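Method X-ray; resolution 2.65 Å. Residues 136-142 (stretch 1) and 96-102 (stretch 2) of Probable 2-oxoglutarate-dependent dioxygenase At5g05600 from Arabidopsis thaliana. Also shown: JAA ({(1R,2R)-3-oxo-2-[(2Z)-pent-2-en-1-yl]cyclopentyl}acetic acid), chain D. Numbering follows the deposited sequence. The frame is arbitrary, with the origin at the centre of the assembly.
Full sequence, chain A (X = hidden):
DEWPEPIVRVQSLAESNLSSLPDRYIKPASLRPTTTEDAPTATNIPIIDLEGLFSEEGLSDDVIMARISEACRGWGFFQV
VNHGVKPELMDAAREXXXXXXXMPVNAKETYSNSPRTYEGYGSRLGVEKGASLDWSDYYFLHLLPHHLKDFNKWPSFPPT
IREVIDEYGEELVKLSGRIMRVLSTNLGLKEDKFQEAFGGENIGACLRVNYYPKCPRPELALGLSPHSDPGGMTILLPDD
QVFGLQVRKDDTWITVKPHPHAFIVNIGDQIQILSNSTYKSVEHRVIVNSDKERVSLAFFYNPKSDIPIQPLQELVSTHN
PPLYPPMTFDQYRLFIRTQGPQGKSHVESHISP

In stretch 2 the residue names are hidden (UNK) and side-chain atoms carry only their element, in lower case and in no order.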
# COMPACT_ATOMS: atom_id res chain seq x y z
N SER A 136 4.37 12.96 5.32
CA SER A 136 4.57 11.67 5.95
C SER A 136 6.02 11.24 5.83
O SER A 136 6.71 11.59 4.86
CB SER A 136 3.67 10.59 5.34
OG SER A 136 3.64 10.69 3.92
N ASP A 137 6.47 10.49 6.82
CA ASP A 137 7.68 9.69 6.76
C ASP A 137 7.26 8.22 6.66
O ASP A 137 6.12 7.87 6.96
CB ASP A 137 8.56 9.90 7.99
CG ASP A 137 8.98 11.35 8.16
OD1 ASP A 137 9.16 12.05 7.14
OD2 ASP A 137 9.13 11.80 9.32
N TYR A 138 8.19 7.37 6.23
CA TYR A 138 7.84 5.97 6.04
C TYR A 138 9.09 5.12 6.19
O TYR A 138 10.22 5.61 6.15
CB TYR A 138 7.18 5.74 4.68
CG TYR A 138 8.11 5.93 3.51
CD1 TYR A 138 8.86 4.87 3.01
CD2 TYR A 138 8.25 7.17 2.90
CE1 TYR A 138 9.71 5.03 1.94
CE2 TYR A 138 9.10 7.35 1.83
CZ TYR A 138 9.83 6.28 1.35
OH TYR A 138 10.69 6.44 0.29
N TYR A 139 8.86 3.81 6.35
CA TYR A 139 9.91 2.80 6.31
C TYR A 139 9.53 1.73 5.30
O TYR A 139 8.36 1.38 5.16
CB TYR A 139 10.14 2.15 7.68
CG TYR A 139 11.54 1.60 7.84
CD1 TYR A 139 11.88 0.36 7.32
CD2 TYR A 139 12.52 2.33 8.49
CE1 TYR A 139 13.16 -0.14 7.46
CE2 TYR A 139 13.80 1.84 8.63
CZ TYR A 139 14.12 0.61 8.11
OH TYR A 139 15.39 0.12 8.25
N PHE A 140 10.53 1.21 4.60
CA PHE A 140 10.30 0.21 3.56
C PHE A 140 11.32 -0.91 3.70
O PHE A 140 12.51 -0.65 3.90
CB PHE A 140 10.39 0.85 2.17
CG PHE A 140 10.15 -0.10 1.04
CD1 PHE A 140 8.90 -0.66 0.84
CD2 PHE A 140 11.17 -0.42 0.16
CE1 PHE A 140 8.68 -1.54 -0.22
CE2 PHE A 140 10.96 -1.30 -0.89
CZ PHE A 140 9.71 -1.85 -1.08
N LEU A 141 10.85 -2.15 3.61
CA LEU A 141 11.71 -3.32 3.70
C LEU A 141 11.07 -4.47 2.95
O LEU A 141 9.85 -4.48 2.71
CB LEU A 141 11.98 -3.72 5.17
CG LEU A 141 10.80 -4.10 6.06
CD1 LEU A 141 10.50 -5.60 6.01
CD2 LEU A 141 11.03 -3.66 7.50
N HIS A 142 11.89 -5.45 2.58
CA HIS A 142 11.43 -6.64 1.88
C HIS A 142 11.28 -7.81 2.84
O HIS A 142 12.02 -7.93 3.82
CB HIS A 142 12.41 -7.03 0.76
CG HIS A 142 12.39 -6.10 -0.41
ND1 HIS A 142 11.35 -6.06 -1.31
CD2 HIS A 142 13.28 -5.18 -0.83
CE1 HIS A 142 11.60 -5.16 -2.24
NE2 HIS A 142 12.77 -4.60 -1.97
N UNK A 96 4.81 -1.22 18.00
CA UNK A 96 6.24 -1.31 17.76
C UNK A 96 6.70 -0.25 16.77
O UNK A 96 7.69 0.45 17.00
n UNK A 96 5.97 -4.12 19.11
c UNK A 96 6.98 -3.65 18.38
c UNK A 96 6.61 -2.70 17.26
o UNK A 96 8.15 -3.95 18.59
N UNK A 97 5.99 -0.13 15.64
CA UNK A 97 6.36 0.87 14.65
C UNK A 97 6.10 2.28 15.17
O UNK A 97 6.91 3.19 14.93
c UNK A 97 8.80 -1.78 10.31
c UNK A 97 7.69 -1.56 11.13
n UNK A 97 6.67 -2.40 11.49
c UNK A 97 9.46 0.50 10.73
c UNK A 97 7.46 -0.31 11.75
c UNK A 97 9.67 -0.75 10.13
c UNK A 97 5.81 -1.72 12.31
c UNK A 97 5.60 0.63 13.34
c UNK A 97 8.37 0.73 11.54
c UNK A 97 6.25 -0.44 12.50
N UNK A 98 5.00 2.49 15.88
CA UNK A 98 4.75 3.79 16.49
C UNK A 98 5.90 4.19 17.41
O UNK A 98 6.32 5.35 17.42
c UNK A 98 -0.10 4.75 17.58
c UNK A 98 3.04 5.16 17.79
n UNK A 98 0.05 5.94 17.00
n UNK A 98 0.79 4.32 18.46
c UNK A 98 3.43 3.79 17.25
c UNK A 98 1.98 5.07 18.87
n UNK A 98 -1.15 4.00 17.27
N UNK A 99 6.41 3.23 18.18
CA UNK A 99 7.56 3.50 19.05
C UNK A 99 8.79 3.86 18.23
O UNK A 99 9.56 4.75 18.61
c UNK A 99 9.16 3.43 21.77
c UNK A 99 7.83 2.29 19.94
o UNK A 99 8.57 3.23 22.85
o UNK A 99 9.78 4.49 21.53
c UNK A 99 9.14 2.34 20.72
N UNK A 100 8.99 3.18 17.10
CA UNK A 100 10.11 3.51 16.22
C UNK A 100 10.02 4.95 15.74
O UNK A 100 11.01 5.69 15.74
c UNK A 100 11.17 2.91 13.99
c UNK A 100 10.78 3.55 12.83
c UNK A 100 13.04 3.59 12.05
c UNK A 100 12.51 2.62 14.17
c UNK A 100 10.15 2.55 15.04
c UNK A 100 13.45 2.96 13.21
c UNK A 100 11.71 3.89 11.86
N UNK A 101 8.83 5.38 15.32
CA UNK A 101 8.66 6.73 14.80
C UNK A 101 8.60 7.79 15.90
O UNK A 101 8.78 8.97 15.60
c UNK A 101 7.10 4.38 11.03
c UNK A 101 7.58 6.16 12.58
c UNK A 101 8.56 6.16 10.38
c UNK A 101 8.39 6.75 11.62
c UNK A 101 7.92 4.98 10.08
c UNK A 101 6.94 4.97 12.28
c UNK A 101 7.41 6.80 13.93
N UNK A 102 8.36 7.40 17.15
CA UNK A 102 8.44 8.34 18.26
C UNK A 102 9.86 8.59 18.72
O UNK A 102 10.09 9.54 19.48
n UNK A 102 5.17 7.62 20.11
c UNK A 102 7.58 7.86 19.43
c UNK A 102 5.44 8.61 18.18
c UNK A 102 3.96 7.92 19.65
c UNK A 102 6.12 8.04 19.21
n UNK A 102 4.10 8.52 18.49
O01 JAA D . 7.54 2.98 -0.91
O02 JAA D . 7.39 -2.09 -4.76
O03 JAA D . 8.65 -0.81 -5.99
C04 JAA D . 7.44 0.63 -3.34
C05 JAA D . 6.80 2.02 -2.78
C06 JAA D . 8.97 0.92 -3.38
C07 JAA D . 9.17 2.05 -2.60
C08 JAA D . 7.71 2.43 -1.95
C09 JAA D . 5.42 1.76 -2.04
C10 JAA D . 6.97 0.30 -4.65
C11 JAA D . 4.26 1.81 -3.04
C12 JAA D . 7.71 -0.94 -5.16
C13 JAA D . 3.18 2.52 -2.81
C14 JAA D . 3.02 3.35 -1.54
C15 JAA D . 2.65 4.79 -1.91

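Position 96 carries two side-chain carbons, the second bonded to one oxygen and one nitrogen. That is a carboxamide on a short stem, and it is out of reach of stretch 1. The residue is Asn96, whose polar atoms are hydrogen-bonded elsewhere in the structure.

Position 97 has one carbon leading into fused five- and six-membered rings that hold eight carbons and one nitrogen. Only an indole fits. Its CB points toward the strand, and the six-membered ring reaches two residues there, Tyr139 and Leu141. This is Trp97: its CZ3 lies 3.5 Å from Tyr139 CB, and its CZ2 meets Leu141 CD2 at 4.1 Å, with the leucine methyl at the ring's edge.

Position 98 shows three carbons, a nitrogen, then a carbon bearing two more nitrogens. A guanidinium on a stem that starts out extended (chi1 and chi2 t) and then turns at chi3 (m), out of reach of stretch 1, makes this Arg98.

Position 99 has three carbons in a chain, the third holding two oxygens. The side chain of this partly exposed residue is out of reach of stretch 1, and the chain length gives Glu99.

Position 100 is one carbon followed by a six-carbon ring with no further atom on it. The ring approaches that of Tyr139. One carbon and a ring of six carbons with no hydroxyl oxygen make the residue Phe100, with its CE2 3.8 Å from Tyr139 CD2. The ring planes are nearly perpendicular, at 88°, and the centroids lie 5.5 Å apart.

Position 101 repeats that composition, one carbon and a bare six-carbon ring, but here the ring reaches the strand backbone. This is Phe101. Its CZ sits 4.1 Å from Tyr138 C and 4.0 Å from Tyr139 N, both near the plane of its ring, while its CE1 comes within 4.4 Å of Asp137 CB.

Position 102 has one carbon and a five-membered ring of three carbons and two nitrogens, an imidazole. His102 is exposed and makes no contact with the strand.

The rule is one of matched periodicities. In the strand, alternation turns Asp137, Tyr139 and Leu141 toward the helix, while Tyr138 and Phe140 turn away; the Phe140 ring instead has JAA over one face, its CZ 3.7 Å from JAA C06. In the helix, positions 97, 100 and 101 share one side, and Phe101 N donates to Trp97 O at 2.9 Å. Tyr139 is the hub, touching all three aromatics. No hydrogen bond crosses the interface, so packing carries it: large rings span axes 10.6 Å apart and bury 243 Å² in total.

Stretch 2 (96-102) NWREFFH
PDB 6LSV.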